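Local coordinates for protein molybdopterin molybdotransferase (PDB 1UZ5) that probably inserts molybdate into adenylylated molybdopterin, releasing AMP and the molybdenum-loaded cofactor in a magnesium-dependent reaction, at residues R347-V352 with F378-E383; C307-T312 with T397-W402. All blocks are in the same frame, centred on the assembly; numbering follows the deposited sequence.

Contact 1 lies wholly within the C-terminal β domain of this MoeA-family chain; contact 2 joins that domain to helix 304-322 of the probable molybdopterin-binding domain. Contact 1 is made within the domain's sheet, pairing 347-352 with 378-383 by backbone hydrogen bonds; contact 2 docks the end of the neighbouring strand 391-398 on the helix, with a phenylalanine ring and no backbone bond between its segments. Each is partly buried. Contact 1 runs from aromatic rings under the helix to a salt-bridge network at its far end, where Glu383 is exposed, whereas contact 2 is mostly carbon against ring. They meet at Phe378, whose backbone N lies 3.0 Å from Thr397 O, a probable hydrogen bond.

Contact 1 of 2, residues R347-V352 with F378-E383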
loop_
_atom_site.group_PDB
_atom_site.type_symbol
_atom_site.label_atom_id
_atom_site.label_comp_id
_atom_site.label_asym_id
_atom_site.label_seq_id
_atom_site.Cartn_x
_atom_site.Cartn_y
_atom_site.Cartn_z
ATOM N N ARG A 347 2.307 -31.664 -2.915
ATOM C CA ARG A 347 2.803 -30.328 -2.607
ATOM C C ARG A 347 1.945 -29.748 -1.486
ATOM O O ARG A 347 0.736 -29.591 -1.651
ATOM C CB ARG A 347 2.703 -29.444 -3.852
ATOM C CG ARG A 347 3.420 -28.114 -3.752
ATOM C CD ARG A 347 3.260 -27.327 -5.044
ATOM N NE ARG A 347 4.165 -26.184 -5.112
ATOM C CZ ARG A 347 5.491 -26.283 -5.152
ATOM N NH1 ARG A 347 6.073 -27.474 -5.132
ATOM N NH2 ARG A 347 6.238 -25.188 -5.215
ATOM N N GLN A 348 2.559 -29.432 -0.349
ATOM C CA GLN A 348 1.794 -28.890 0.771
ATOM C C GLN A 348 2.322 -27.582 1.339
ATOM O O GLN A 348 3.512 -27.287 1.261
ATOM C CB GLN A 348 1.711 -29.916 1.902
ATOM C CG GLN A 348 3.024 -30.164 2.612
ATOM C CD GLN A 348 2.848 -30.988 3.869
ATOM O OE1 GLN A 348 2.346 -32.112 3.823
ATOM N NE2 GLN A 348 3.262 -30.434 5.004
ATOM N N PHE A 349 1.412 -26.806 1.919
ATOM C CA PHE A 349 1.755 -25.528 2.530
ATOM C C PHE A 349 1.473 -25.610 4.025
ATOM O O PHE A 349 0.323 -25.699 4.452
ATOM C CB PHE A 349 0.942 -24.401 1.893
ATOM C CG PHE A 349 1.193 -24.238 0.427
ATOM C CD1 PHE A 349 0.650 -25.134 -0.490
ATOM C CD2 PHE A 349 2.000 -23.206 -0.041
ATOM C CE1 PHE A 349 0.907 -25.005 -1.853
ATOM C CE2 PHE A 349 2.264 -23.067 -1.404
ATOM C CZ PHE A 349 1.716 -23.970 -2.311
ATOM N N LEU A 350 2.544 -25.579 4.809
ATOM C CA LEU A 350 2.461 -25.680 6.257
ATOM C C LEU A 350 2.290 -24.351 6.985
ATOM O O LEU A 350 3.137 -23.461 6.883
ATOM C CB LEU A 350 3.718 -26.375 6.787
ATOM C CG LEU A 350 3.896 -26.430 8.304
ATOM C CD1 LEU A 350 2.825 -27.319 8.905
ATOM C CD2 LEU A 350 5.280 -26.957 8.645
ATOM N N PRO A 351 1.185 -24.198 7.730
ATOM C CA PRO A 351 0.950 -22.957 8.471
ATOM C C PRO A 351 1.982 -22.888 9.590
ATOM O O PRO A 351 2.233 -23.887 10.263
ATOM C CB PRO A 351 -0.462 -23.142 9.017
ATOM C CG PRO A 351 -1.105 -24.044 8.012
ATOM C CD PRO A 351 -0.016 -25.050 7.751
ATOM N N VAL A 352 2.585 -21.722 9.789
ATOM C CA VAL A 352 3.580 -21.580 10.842
ATOM C C VAL A 352 3.375 -20.314 11.656
ATOM O O VAL A 352 2.716 -19.371 11.215
ATOM C CB VAL A 352 5.016 -21.540 10.271
ATOM C CG1 VAL A 352 5.271 -22.762 9.412
ATOM C CG2 VAL A 352 5.222 -20.262 9.467
ATOM N N PHE A 378 2.852 -19.195 5.897
ATOM C CA PHE A 378 3.021 -20.596 5.552
ATOM C C PHE A 378 4.339 -20.876 4.852
ATOM O O PHE A 378 4.937 -19.989 4.236
ATOM C CB PHE A 378 1.855 -21.074 4.676
ATOM C CG PHE A 378 1.742 -20.358 3.356
ATOM C CD1 PHE A 378 2.664 -20.587 2.338
ATOM C CD2 PHE A 378 0.703 -19.461 3.127
ATOM C CE1 PHE A 378 2.551 -19.932 1.109
ATOM C CE2 PHE A 378 0.583 -18.804 1.907
ATOM C CZ PHE A 378 1.509 -19.041 0.896
ATOM N N VAL A 379 4.787 -22.120 4.967
ATOM C CA VAL A 379 6.018 -22.570 4.337
ATOM C C VAL A 379 5.609 -23.614 3.303
ATOM O O VAL A 379 4.892 -24.562 3.623
ATOM C CB VAL A 379 6.966 -23.218 5.359
ATOM C CG1 VAL A 379 8.182 -23.782 4.652
ATOM C CG2 VAL A 379 7.392 -22.190 6.395
ATOM N N GLU A 380 6.053 -23.433 2.065
ATOM C CA GLU A 380 5.718 -24.354 0.980
ATOM C C GLU A 380 6.721 -25.499 0.872
ATOM O O GLU A 380 7.919 -25.275 0.691
ATOM C CB GLU A 380 5.660 -23.588 -0.345
ATOM C CG GLU A 380 5.530 -24.441 -1.595
ATOM C CD GLU A 380 5.628 -23.615 -2.868
ATOM O OE1 GLU A 380 6.652 -22.927 -3.064
ATOM O OE2 GLU A 380 4.679 -23.657 -3.678
ATOM N N ILE A 381 6.217 -26.725 0.996
ATOM C CA ILE A 381 7.040 -27.934 0.915
ATOM C C ILE A 381 6.751 -28.628 -0.412
ATOM O O ILE A 381 5.645 -29.119 -0.632
ATOM C CB ILE A 381 6.709 -28.888 2.055
ATOM C CG1 ILE A 381 6.602 -28.099 3.366
ATOM C CG2 ILE A 381 7.789 -29.953 2.160
ATOM C CD1 ILE A 381 6.278 -28.952 4.572
ATOM N N PRO A 382 7.756 -28.697 -1.303
ATOM C CA PRO A 382 7.700 -29.301 -2.642
ATOM C C PRO A 382 6.923 -30.602 -2.787
ATOM O O PRO A 382 6.882 -31.427 -1.872
ATOM C CB PRO A 382 9.172 -29.452 -3.014
ATOM C CG PRO A 382 9.794 -28.261 -2.332
ATOM C CD PRO A 382 9.143 -28.326 -0.973
ATOM N N GLU A 383 6.322 -30.782 -3.962
ATOM C CA GLU A 383 5.520 -31.972 -4.247
ATOM C C GLU A 383 6.306 -33.243 -3.966
ATOM O O GLU A 383 5.721 -34.319 -3.815
ATOM C CB GLU A 383 5.066 -32.013 -5.715
ATOM C CG GLU A 383 5.122 -30.693 -6.489
ATOM C CD GLU A 383 6.529 -30.313 -6.923
ATOM O OE1 GLU A 383 7.315 -29.783 -6.097
ATOM O OE2 GLU A 383 6.862 -30.553 -8.110
#
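Phe349 and Phe378 meet as an offset T-shaped pair, the edge of Phe349 turned to the face of Phe378 with the planes at 87°. CD2 of Phe349 comes within 3.5 Å of Phe378 CE1. The two rings stand side by side although their first torsions differ: in Phe378 CG sits between the backbone N and the carbonyl carbon (chi1 62°), in Phe349 it is anti to the carbonyl carbon. Beneath them the strands run antiparallel. Gln348-Ile381 and Leu350-Val379 are hydrogen-bonded pairs, and the straightest of their four bonds joins Ile381 N to Gln348 O at 2.8 Å. Phe349-Glu380 and Pro351-Phe378 are non-hydrogen-bonded pairs.

On the sheet face that carries the two phenylalanines, Glu380 runs alongside Phe349, its CG 3.5 Å from Phe349 CE2, and carries its carboxylate on to Arg347. The arginine, extended from CG to NE with CG anti to the backbone N (chi1 -169°), joins a salt-bridge network between two acids. NH1 lies 2.8 Å from Glu383 OE1, which comes in at the guanidinium edge, while NH2 pairs with Glu380 OE2, though the position of NH2 is less certain. Glu380 CG covers one guanidinium face, toward its rim. The arginine's positive charge, set between two carboxylates, would probably ease the repulsion between them.

The other sheet face is largely apolar. The Gln348 side chain lies beside Ile381, with NE2 3.4 Å from Ile381 CD1. Farther along, Val352 CG1 meets Val379 CG2 at 3.7 Å, the two side chains crossing at about a right angle.

Strand 391-398 flanks 377-381, with Val394 and Val396 touching Val379, while strand 281-282 borders 347-354 on its other side. Helix 304-322 packs on the phenylalanines through Thr309 and Leu313.

Contact 2 of 2, residues C307-T312 with T397-W402; sequences CLTNFT and TLFKGW
The Phe399 ring lies beneath Leu308 with an aliphatic C-H almost squarely over its centre: Leu308 CG stands 3.6 Å from the ring centroid, only 8° off the ring normal. This CH-pi contact docks the end of the C-terminal β domain on helix 304-322 of the probable molybdopterin-binding domain. Phe399 is the central residue of an inverse gamma turn just after strand 391-398, and its side chain reaches the helix from there. Leu308 supplies both CG and a methyl to the same ring face, with CD2 3.4 Å from Phe399 CD2; CG anti to the backbone N (chi1 -179°) carries the leucine's branch point out from the helix over the ring.

Two threonine hydroxyls, one and four residues after Leu308, approach the ring edge near its plane. Thr312 OG1 is 3.4 Å from Phe399 CD1, and Thr309 OG1 is 3.7 Å from Phe399 CZ. Both are satisfied by the helix: Thr309 OG1 bonds to Thr305 O, and Thr312 OG1 to Leu308 O. An alanine at Phe399 would probably open a gap under Leu308 and leave its CG and CD2 without the ring they rest on, weakening the hold of the strand end on the helix.

Phe378 of strand 377-381 touches Thr309 and Thr312, and Thr312 CG2 also meets Thr397 CG2 at 4.3 Å, so this helix surface bears on two adjacent strands. Leu308 O accepts twice, from Thr312 N at 3.0 Å and, on the opposite face of the carbonyl plane, from Thr312 OG1 at 2.9 Å.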
loop_
_atom_site.group_PDB
_atom_site.type_symbol
_atom_site.label_atom_id
_atom_site.label_comp_id
_atom_site.label_asym_id
_atom_site.label_seq_id
_atom_site.Cartn_x
_atom_site.Cartn_y
_atom_site.Cartn_z
ATOM N N CYS A 307 -8.309 -21.957 4.594
ATOM C CA CYS A 307 -9.042 -20.924 3.872
ATOM C C CYS A 307 -8.095 -19.741 3.700
ATOM O O CYS A 307 -7.999 -19.150 2.624
ATOM C CB CYS A 307 -10.260 -20.489 4.687
ATOM S SG CYS A 307 -11.234 -19.148 3.983
ATOM N N LEU A 308 -7.388 -19.415 4.778
ATOM C CA LEU A 308 -6.446 -18.305 4.780
ATOM C C LEU A 308 -5.310 -18.560 3.796
ATOM O O LEU A 308 -4.921 -17.675 3.029
ATOM C CB LEU A 308 -5.891 -18.112 6.192
ATOM C CG LEU A 308 -4.899 -16.976 6.428
ATOM C CD1 LEU A 308 -5.483 -15.661 5.935
ATOM C CD2 LEU A 308 -4.574 -16.905 7.913
ATOM N N THR A 309 -4.780 -19.777 3.821
ATOM C CA THR A 309 -3.693 -20.148 2.928
ATOM C C THR A 309 -4.119 -20.082 1.470
ATOM O O THR A 309 -3.427 -19.486 0.646
ATOM C CB THR A 309 -3.178 -21.566 3.240
ATOM O OG1 THR A 309 -2.465 -21.543 4.480
ATOM C CG2 THR A 309 -2.253 -22.066 2.136
ATOM N N ASN A 310 -5.258 -20.688 1.146
ATOM C CA ASN A 310 -5.731 -20.676 -0.233
ATOM C C ASN A 310 -6.137 -19.275 -0.681
ATOM O O ASN A 310 -6.000 -18.929 -1.853
ATOM C CB ASN A 310 -6.901 -21.642 -0.399
ATOM C CG ASN A 310 -6.453 -23.092 -0.459
ATOM O OD1 ASN A 310 -5.708 -23.563 0.400
ATOM N ND2 ASN A 310 -6.910 -23.806 -1.476
ATOM N N PHE A 311 -6.648 -18.479 0.252
ATOM C CA PHE A 311 -7.052 -17.109 -0.046
ATOM C C PHE A 311 -5.817 -16.347 -0.524
ATOM O O PHE A 311 -5.827 -15.694 -1.566
ATOM C CB PHE A 311 -7.618 -16.450 1.218
ATOM C CG PHE A 311 -7.777 -14.951 1.118
ATOM C CD1 PHE A 311 -8.777 -14.393 0.336
ATOM C CD2 PHE A 311 -6.939 -14.106 1.836
ATOM C CE1 PHE A 311 -8.945 -13.011 0.272
ATOM C CE2 PHE A 311 -7.096 -12.722 1.780
ATOM C CZ PHE A 311 -8.104 -12.175 0.996
ATOM N N THR A 312 -4.749 -16.460 0.256
ATOM C CA THR A 312 -3.490 -15.794 -0.036
ATOM C C THR A 312 -2.875 -16.226 -1.364
ATOM O O THR A 312 -2.389 -15.396 -2.138
ATOM C CB THR A 312 -2.482 -16.065 1.085
ATOM O OG1 THR A 312 -3.009 -15.567 2.319
ATOM C CG2 THR A 312 -1.145 -15.386 0.788
ATOM N N THR A 397 5.815 -17.140 3.522
ATOM C CA THR A 397 4.931 -16.133 2.947
ATOM C C THR A 397 3.994 -15.741 4.078
ATOM O O THR A 397 3.217 -16.564 4.559
ATOM C CB THR A 397 4.106 -16.693 1.776
ATOM O OG1 THR A 397 4.980 -17.036 0.694
ATOM C CG2 THR A 397 3.097 -15.659 1.297
ATOM N N LEU A 398 4.082 -14.492 4.514
ATOM C CA LEU A 398 3.253 -14.014 5.608
ATOM C C LEU A 398 1.836 -13.664 5.192
ATOM O O LEU A 398 1.578 -13.316 4.041
ATOM C CB LEU A 398 3.908 -12.800 6.271
ATOM C CG LEU A 398 5.093 -13.089 7.197
ATOM C CD1 LEU A 398 6.178 -13.842 6.450
ATOM C CD2 LEU A 398 5.633 -11.778 7.746
ATOM N N PHE A 399 0.916 -13.766 6.142
ATOM C CA PHE A 399 -0.476 -13.440 5.885
ATOM C C PHE A 399 -0.675 -11.946 6.099
ATOM O O PHE A 399 -1.313 -11.522 7.063
ATOM C CB PHE A 399 -1.389 -14.229 6.821
ATOM C CG PHE A 399 -1.350 -15.712 6.596
ATOM C CD1 PHE A 399 -1.506 -16.238 5.319
ATOM C CD2 PHE A 399 -1.179 -16.586 7.664
ATOM C CE1 PHE A 399 -1.495 -17.612 5.107
ATOM C CE2 PHE A 399 -1.167 -17.966 7.463
ATOM C CZ PHE A 399 -1.326 -18.480 6.184
ATOM N N LYS A 400 -0.115 -11.152 5.191
ATOM C CA LYS A 400 -0.214 -9.701 5.266
ATOM C C LYS A 400 0.192 -9.213 6.656
ATOM O O LYS A 400 1.287 -9.520 7.129
ATOM C CB LYS A 400 -1.643 -9.261 4.926
ATOM C CG LYS A 400 -1.867 -7.754 4.938
ATOM C CD LYS A 400 -3.136 -7.369 4.189
ATOM C CE LYS A 400 -4.306 -8.271 4.555
ATOM N NZ LYS A 400 -4.497 -8.356 6.026
ATOM N N GLY A 401 -0.686 -8.462 7.312
ATOM C CA GLY A 401 -0.366 -7.959 8.633
ATOM C C GLY A 401 -1.528 -7.273 9.319
ATOM O O GLY A 401 -2.544 -6.969 8.690
ATOM N N TRP A 402 -1.361 -7.032 10.617
ATOM C CA TRP A 402 -2.355 -6.384 11.471
ATOM C C TRP A 402 -3.798 -6.825 11.230
ATOM O O TRP A 402 -4.037 -7.693 10.365
ATOM C CB TRP A 402 -2.253 -4.852 11.353
ATOM C CG TRP A 402 -3.101 -4.231 10.271
ATOM C CD1 TRP A 402 -2.815 -4.154 8.936
ATOM C CD2 TRP A 402 -4.380 -3.603 10.443
ATOM N NE1 TRP A 402 -3.835 -3.516 8.267
ATOM C CE2 TRP A 402 -4.808 -3.170 9.167
ATOM C CE3 TRP A 402 -5.206 -3.371 11.552
ATOM C CZ2 TRP A 402 -6.028 -2.510 8.972
ATOM C CZ3 TRP A 402 -6.421 -2.714 11.356
ATOM C CH2 TRP A 402 -6.819 -2.295 10.073
ATOM O OXT TRP A 402 -4.679 -6.291 11.930
#